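CofB (Escherichia coli, PDB 5AX6) is the minor pilin subunit of the type IVb pilus CFA/III of enterotoxigenic Escherichia coli, forms a homotrimer and probably takes part in pilus assembly. Local coordinates at residues Val32-Gly36 with Ile37-Ile41; Ala260-Ser264 with Gly265-Val269; Leu314-Asp317 with Asn318-Ala322. One frame throughout, in Å; residues are numbered along the deposited sequence.

In the fold
All three contacts are tight reversals of the chain, met in series along it and too far apart to touch: the centres of contacts 1 and 2 lie 29 Å apart, those of contacts 2 and 3 27 Å. Contact 1, in the pilin domain, is a surface hairpin held by a salt bridge over regular strand pairing. Contact 2, a hairpin of the beta-repeat domain near the middle of the chain, is partly buried, and its turn is knit by an aspartate, a serine and an asparagine. Contact 3, also partly buried, leaves strand 308-315 through an aspartate-centred turn. Contacts 2 and 3 both meet the third subunit.

Contact 1 (Val32-Gly36 with Ile37-Ile41); sequences VIEQG and IEKEI
Lys39 and Glu34 form a salt bridge across a beta hairpin, with NZ of Lys39 2.9 Å from OE1 of Glu34. The ammonium reaches OE1 on its syn side, only 17° out of the carboxylate plane. Lys39 can span the hairpin because CG stands anti to the backbone N (chi1 174°) and the chain stays extended to NZ, laying CD beside the carboxylate. Replacing Glu34 with an alanine would probably leave the Lys39 ammonium without its mate and its chain freer to swing.

Beneath this pair the backbones are antiparallel. Val32 and Lys39 exchange two bonds, from Val32 N to Lys39 O at 2.9 Å and from Lys39 N to Val32 O at 2.8 Å. Glu34 and Ile37 close the type I' turn, whose positive-phi positions are Gln35 and Gly36, with Ile37 N bonded to Glu34 O and Glu34 N to Ile37 O.

Packing differs on the two faces. Beside the salt bridge, CD1 of Ile41 lies 3.8 Å from CG1 of Val32, the two side chains crossing at about a right angle; Ile41 also packs on Tyr101. On the other face, beside Glu102 and Ser104, the CD1 methyl of Ile33 meets CG of Glu38 at 3.6 Å.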
loop_
_atom_site.group_PDB
_atom_site.type_symbol
_atom_site.label_atom_id
_atom_site.label_comp_id
_atom_site.label_asym_id
_atom_site.label_seq_id
_atom_site.Cartn_x
_atom_site.Cartn_y
_atom_site.Cartn_z
ATOM N N VAL A 32 -23.902 -15.722 10.518
ATOM C CA VAL A 32 -24.346 -17.113 10.475
ATOM C C VAL A 32 -24.670 -17.500 9.045
ATOM O O VAL A 32 -24.743 -16.642 8.166
ATOM C CB VAL A 32 -25.580 -17.350 11.354
ATOM C CG1 VAL A 32 -25.237 -17.097 12.830
ATOM C CG2 VAL A 32 -26.732 -16.460 10.904
ATOM N N ILE A 33 -24.848 -18.797 8.810
ATOM C CA ILE A 33 -25.280 -19.286 7.511
ATOM C C ILE A 33 -26.746 -19.676 7.607
ATOM O O ILE A 33 -27.119 -20.464 8.473
ATOM C CB ILE A 33 -24.459 -20.516 7.046
ATOM C CG1 ILE A 33 -22.959 -20.292 7.254
ATOM C CG2 ILE A 33 -24.798 -20.872 5.600
ATOM C CD1 ILE A 33 -22.394 -19.144 6.463
ATOM N N GLU A 34 -27.574 -19.099 6.741
ATOM C CA GLU A 34 -28.988 -19.452 6.638
ATOM C C GLU A 34 -29.336 -19.563 5.151
ATOM O O GLU A 34 -28.973 -18.689 4.366
ATOM C CB GLU A 34 -29.883 -18.412 7.325
ATOM C CG GLU A 34 -29.734 -18.321 8.843
ATOM C CD GLU A 34 -30.570 -17.201 9.452
ATOM O OE1 GLU A 34 -31.280 -16.499 8.699
ATOM O OE2 GLU A 34 -30.523 -17.023 10.688
ATOM N N GLN A 35 -30.015 -20.638 4.767
ATOM C CA GLN A 35 -30.345 -20.865 3.361
ATOM C C GLN A 35 -29.093 -20.826 2.486
ATOM O O GLN A 35 -29.122 -20.326 1.361
ATOM C CB GLN A 35 -31.364 -19.827 2.878
ATOM C CG GLN A 35 -32.740 -19.977 3.516
ATOM C CD GLN A 35 -33.391 -18.642 3.836
ATOM O OE1 GLN A 35 -33.653 -18.331 5.000
ATOM N NE2 GLN A 35 -33.660 -17.847 2.805
ATOM N N GLY A 36 -27.989 -21.335 3.023
ATOM C CA GLY A 36 -26.743 -21.424 2.284
ATOM C C GLY A 36 -25.915 -20.157 2.143
ATOM O O GLY A 36 -24.832 -20.204 1.563
ATOM N N ILE A 37 -26.395 -19.029 2.663
ATOM C CA ILE A 37 -25.639 -17.776 2.536
ATOM C C ILE A 37 -25.394 -17.069 3.875
ATOM O O ILE A 37 -26.149 -17.242 4.832
ATOM C CB ILE A 37 -26.344 -16.790 1.578
ATOM C CG1 ILE A 37 -27.849 -16.769 1.844
ATOM C CG2 ILE A 37 -26.072 -17.163 0.123
ATOM C CD1 ILE A 37 -28.302 -15.612 2.698
ATOM N N GLU A 38 -24.323 -16.280 3.924
ATOM C CA GLU A 38 -23.959 -15.530 5.120
ATOM C C GLU A 38 -24.961 -14.422 5.398
ATOM O O GLU A 38 -25.385 -13.703 4.497
ATOM C CB GLU A 38 -22.549 -14.952 4.984
ATOM C CG GLU A 38 -21.471 -16.022 4.879
ATOM C CD GLU A 38 -20.063 -15.462 4.960
ATOM O OE1 GLU A 38 -19.885 -14.238 4.793
ATOM O OE2 GLU A 38 -19.128 -16.255 5.194
ATOM N N LYS A 39 -25.341 -14.302 6.663
ATOM C CA LYS A 39 -26.317 -13.319 7.093
ATOM C C LYS A 39 -25.874 -12.780 8.449
ATOM O O LYS A 39 -25.324 -13.528 9.261
ATOM C CB LYS A 39 -27.707 -13.954 7.177
ATOM C CG LYS A 39 -28.781 -13.059 7.747
ATOM C CD LYS A 39 -30.057 -13.855 7.989
ATOM C CE LYS A 39 -31.181 -12.985 8.535
ATOM N NZ LYS A 39 -32.361 -13.812 8.921
ATOM N N GLU A 40 -26.075 -11.486 8.681
ATOM C CA GLU A 40 -25.790 -10.911 9.990
ATOM C C GLU A 40 -27.027 -10.993 10.851
ATOM O O GLU A 40 -28.115 -10.587 10.433
ATOM C CB GLU A 40 -25.341 -9.447 9.888
ATOM C CG GLU A 40 -24.165 -9.212 8.981
ATOM C CD GLU A 40 -22.928 -9.933 9.446
ATOM O OE1 GLU A 40 -22.394 -9.570 10.520
ATOM O OE2 GLU A 40 -22.489 -10.867 8.736
ATOM N N ILE A 41 -26.865 -11.514 12.065
ATOM C CA ILE A 41 -27.946 -11.491 13.029
ATOM C C ILE A 41 -27.443 -11.009 14.382
ATOM O O ILE A 41 -26.238 -10.963 14.643
ATOM C CB ILE A 41 -28.593 -12.884 13.213
ATOM C CG1 ILE A 41 -27.546 -13.878 13.745
ATOM C CG2 ILE A 41 -29.213 -13.364 11.908
ATOM C CD1 ILE A 41 -28.147 -15.174 14.251
#

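Contact 2 (Ala260-Ser264 with Gly265-Val269); sequences AADDS and GNNLV
A beta hairpin of the CofB beta-repeat domain turns here, joining strand 258-261 to strand 267-271 through a type I turn from Asp262 to Gly265. Ala260 and Val269 form the hydrogen-bonded pair below the turn: Val269 N reaches Ala260 O at 2.7 Å, and Ala260 N returns a longer bond to Val269 O. Asp262 N then bonds Asn267 O at 3.2 Å.

The side chain of Asp262 organises the loop. Its CG sits between the backbone N and the carbonyl carbon (chi1 77°), which brings OD1 back over the turn. There OD1 takes two bonds: Ser264 N, at 3.0 Å, approaches from above the carboxylate plane and makes an Asx turn, while Ser264 OG donates to the syn lone pair at 2.8 Å. The same hydroxyl oxygen accepts Asn266 N at 3.0 Å, linking the aspartate through the serine to the backbone just before the returning strand. Across the hairpin, Asn267 ND2 points almost straight at Asp262 OD2, 3.0 Å away with an N-H...O angle of 171°. OD2 lies close to the plane of the Asn267 amide, but ND2 stands above the carboxylate plane, the two groups being turned 56° apart. A water in the turn lies within hydrogen-bonding distance of Asp262 O (2.8 Å) and Asn267 O (2.9 Å), and Gly265 N gives it a weak bond. At the positive phi of Gly265 a CB would clash with Ser264 O.

Strand 258-261 is central in a three-stranded antiparallel sheet, and strand 267-271 is one of its two edges within the chain. Asn267, Leu268 and Val269 pair in parallel with a strand of the third subunit, extending the sheet across the interface, while Asn266 hydrogen-bonds Glu280 and Ser278 of that subunit.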
loop_
_atom_site.group_PDB
_atom_site.type_symbol
_atom_site.label_atom_id
_atom_site.label_comp_id
_atom_site.label_asym_id
_atom_site.label_seq_id
_atom_site.Cartn_x
_atom_site.Cartn_y
_atom_site.Cartn_z
ATOM N N ALA A 260 -4.935 -7.630 5.152
ATOM C CA ALA A 260 -4.630 -8.565 6.232
ATOM C C ALA A 260 -3.214 -9.085 6.055
ATOM O O ALA A 260 -2.693 -9.100 4.940
ATOM C CB ALA A 260 -5.618 -9.714 6.252
ATOM N N ALA A 261 -2.598 -9.524 7.149
ATOM C CA ALA A 261 -1.240 -10.058 7.092
ATOM C C ALA A 261 -1.250 -11.514 6.632
ATOM O O ALA A 261 -2.161 -12.253 6.969
ATOM C CB ALA A 261 -0.582 -9.952 8.446
ATOM N N ASP A 262 -0.230 -11.941 5.886
ATOM C CA ASP A 262 -0.035 -13.384 5.705
ATOM C C ASP A 262 0.770 -13.924 6.897
ATOM O O ASP A 262 1.122 -13.159 7.797
ATOM C CB ASP A 262 0.649 -13.692 4.367
ATOM C CG ASP A 262 2.148 -13.419 4.380
ATOM O OD1 ASP A 262 2.682 -12.799 5.324
ATOM O OD2 ASP A 262 2.808 -13.826 3.404
ATOM N N ASP A 263 1.095 -15.213 6.902
ATOM C CA ASP A 263 1.748 -15.817 8.077
ATOM C C ASP A 263 3.229 -15.470 8.278
ATOM O O ASP A 263 3.818 -15.822 9.293
ATOM C CB ASP A 263 1.612 -17.339 8.017
ATOM C CG ASP A 263 0.180 -17.804 8.220
ATOM O OD1 ASP A 263 -0.554 -17.146 8.995
ATOM O OD2 ASP A 263 -0.209 -18.824 7.605
ATOM N N SER A 264 3.839 -14.783 7.327
ATOM C CA SER A 264 5.278 -14.547 7.403
ATOM C C SER A 264 5.678 -13.440 8.370
ATOM O O SER A 264 6.831 -13.398 8.818
ATOM C CB SER A 264 5.829 -14.203 6.019
ATOM O OG SER A 264 5.461 -12.879 5.679
ATOM N N GLY A 265 4.754 -12.524 8.657
ATOM C CA GLY A 265 5.093 -11.340 9.434
ATOM C C GLY A 265 5.683 -10.186 8.631
ATOM O O GLY A 265 5.909 -9.090 9.171
ATOM N N ASN A 266 5.948 -10.429 7.348
ATOM C CA ASN A 266 6.492 -9.396 6.472
ATOM C C ASN A 266 5.443 -8.746 5.582
ATOM O O ASN A 266 5.580 -7.583 5.216
ATOM C CB ASN A 266 7.594 -9.970 5.574
ATOM C CG ASN A 266 8.949 -9.982 6.245
ATOM O OD1 ASN A 266 9.369 -8.993 6.849
ATOM N ND2 ASN A 266 9.640 -11.115 6.151
ATOM N N ASN A 267 4.412 -9.505 5.217
ATOM C CA ASN A 267 3.495 -9.089 4.156
ATOM C C ASN A 267 2.119 -8.624 4.618
ATOM O O ASN A 267 1.477 -9.282 5.436
ATOM C CB ASN A 267 3.289 -10.246 3.163
ATOM C CG ASN A 267 4.558 -10.625 2.449
ATOM O OD1 ASN A 267 5.360 -9.761 2.104
ATOM N ND2 ASN A 267 4.758 -11.925 2.230
ATOM N N LEU A 268 1.676 -7.494 4.078
ATOM C CA LEU A 268 0.265 -7.109 4.119
ATOM C C LEU A 268 -0.332 -7.395 2.752
ATOM O O LEU A 268 0.259 -7.025 1.733
ATOM C CB LEU A 268 0.079 -5.620 4.433
ATOM C CG LEU A 268 0.211 -5.036 5.829
ATOM C CD1 LEU A 268 -0.144 -3.541 5.765
ATOM C CD2 LEU A 268 -0.696 -5.772 6.802
ATOM N N VAL A 269 -1.504 -8.021 2.742
ATOM C CA VAL A 269 -2.130 -8.501 1.519
ATOM C C VAL A 269 -3.464 -7.816 1.260
ATOM O O VAL A 269 -4.354 -7.793 2.117
ATOM C CB VAL A 269 -2.356 -10.016 1.579
ATOM C CG1 VAL A 269 -2.795 -10.536 0.206
ATOM C CG2 VAL A 269 -1.083 -10.719 2.058
HETATM O O HOH W 1 2.654 -10.852 7.569
#

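Contact 3 (Leu314-Asp317 with Asn318-Ala322); sequences LKDD and NGNPA
Asn320 N is hydrogen-bonded to OD1 of Asp316 where the chain leaves strand 308-315 through a type I turn from Asp316 to Gly319. Backbone bonds set the frame. Gly319 N closes the turn on Asp316 O at 2.9 Å, Asp316 N binds Asn320 O at 2.9 Å, and Ala322 N reaches Leu314 O at 2.8 Å. The alpha carbons of Lys315 and Pro321 are 4.3 Å apart, at a single backbone bridge. Two CA-H...O contacts reinforce it, from Pro321 CA to Leu314 O and from Lys315 CA to Asn320 O.

Side-chain bonding centres on Asp316. A chi1 of 62° folds the carboxylate back over the loop, where OD1 accepts Asn320 N at 2.9 Å from above the carboxylate plane; Asn318 N adds a weak bond. The Asn320 amide, turned 76° from the carboxylate, makes no hydrogen bond to it through its OD1, which lies 3.4 Å from Asp316 OD2 as a second acceptor.

Apolar contact is slight: Leu314 CG lies 4.1 Å from Ala322 CB, and Leu314 also packs on Ala326 of the third subunit and Ile312 of the second.

In the conformer given, Asp317 forms a salt bridge with Lys293. OD1 of Asp316 receives one good and one weak backbone N-H, which is likely to stabilise its negative charge and hold the turn.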
loop_
_atom_site.group_PDB
_atom_site.type_symbol
_atom_site.label_atom_id
_atom_site.label_comp_id
_atom_site.label_asym_id
_atom_site.label_seq_id
_atom_site.Cartn_x
_atom_site.Cartn_y
_atom_site.Cartn_z
ATOM N N LEU A 314 0.070 -0.899 -13.800
ATOM C CA LEU A 314 -0.022 0.488 -13.364
ATOM C C LEU A 314 -0.883 1.233 -14.379
ATOM O O LEU A 314 -0.499 1.356 -15.544
ATOM C CB LEU A 314 1.371 1.123 -13.252
ATOM C CG LEU A 314 1.422 2.584 -12.800
ATOM C CD1 LEU A 314 0.875 2.759 -11.392
ATOM C CD2 LEU A 314 2.855 3.111 -12.876
ATOM N N LYS A 315 -2.043 1.722 -13.949
ATOM C CA LYS A 315 -3.017 2.265 -14.889
ATOM C C LYS A 315 -3.772 3.480 -14.380
ATOM O O LYS A 315 -3.862 3.713 -13.163
ATOM C CB LYS A 315 -4.030 1.177 -15.260
ATOM C CG LYS A 315 -4.878 0.701 -14.082
ATOM C CD LYS A 315 -5.866 -0.388 -14.507
ATOM C CE LYS A 315 -6.919 -0.625 -13.431
ATOM N NZ LYS A 315 -7.663 0.638 -13.080
ATOM N N ASP A 316 -4.328 4.248 -15.314
ATOM C CA ASP A 316 -5.260 5.317 -14.952
ATOM C C ASP A 316 -6.697 4.791 -14.943
ATOM O O ASP A 316 -6.934 3.600 -15.183
ATOM C CB ASP A 316 -5.125 6.524 -15.897
ATOM C CG ASP A 316 -5.462 6.197 -17.352
ATOM O OD1 ASP A 316 -6.187 5.217 -17.629
ATOM O OD2 ASP A 316 -5.001 6.948 -18.238
ATOM N N ASP A 317 -7.667 5.659 -14.667
ATOM C CA ASP A 317 -9.048 5.198 -14.531
ATOM C C ASP A 317 -9.667 4.797 -15.883
ATOM O O ASP A 317 -10.715 4.154 -15.913
ATOM C CB ASP A 317 -9.922 6.264 -13.853
ATOM C CG ASP A 317 -9.798 6.264 -12.325
ATOM O OD1 ASP A 317 -9.095 5.399 -11.751
ATOM O OD2 ASP A 317 -10.433 7.137 -11.689
ATOM N N ASN A 318 -9.031 5.164 -16.996
ATOM C CA ASN A 318 -9.475 4.668 -18.299
ATOM C C ASN A 318 -8.870 3.317 -18.656
ATOM O O ASN A 318 -9.158 2.759 -19.719
ATOM C CB ASN A 318 -9.147 5.681 -19.392
ATOM C CG ASN A 318 -9.995 6.933 -19.297
ATOM O OD1 ASN A 318 -11.159 6.879 -18.895
ATOM N ND2 ASN A 318 -9.417 8.069 -19.667
ATOM N N GLY A 319 -8.032 2.794 -17.768
ATOM C CA GLY A 319 -7.371 1.525 -18.003
ATOM C C GLY A 319 -6.137 1.624 -18.885
ATOM O O GLY A 319 -5.602 0.609 -19.311
ATOM N N ASN A 320 -5.682 2.840 -19.164
ATOM C CA ASN A 320 -4.436 3.027 -19.906
ATOM C C ASN A 320 -3.244 2.879 -18.969
ATOM O O ASN A 320 -3.294 3.352 -17.829
ATOM C CB ASN A 320 -4.372 4.400 -20.572
ATOM C CG ASN A 320 -5.606 4.717 -21.399
ATOM O OD1 ASN A 320 -6.229 5.764 -21.217
ATOM N ND2 ASN A 320 -5.959 3.821 -22.312
ATOM N N PRO A 321 -2.171 2.224 -19.450
ATOM C CA PRO A 321 -0.944 2.141 -18.652
ATOM C C PRO A 321 -0.460 3.535 -18.271
ATOM O O PRO A 321 -0.585 4.487 -19.048
ATOM C CB PRO A 321 0.042 1.427 -19.588
ATOM C CG PRO A 321 -0.861 0.556 -20.459
ATOM C CD PRO A 321 -2.075 1.445 -20.702
ATOM N N ALA A 322 0.053 3.658 -17.057
ATOM C CA ALA A 322 0.601 4.913 -16.590
ATOM C C ALA A 322 2.096 4.737 -16.357
ATOM O O ALA A 322 2.642 3.651 -16.569
ATOM C CB ALA A 322 -0.117 5.379 -15.301
#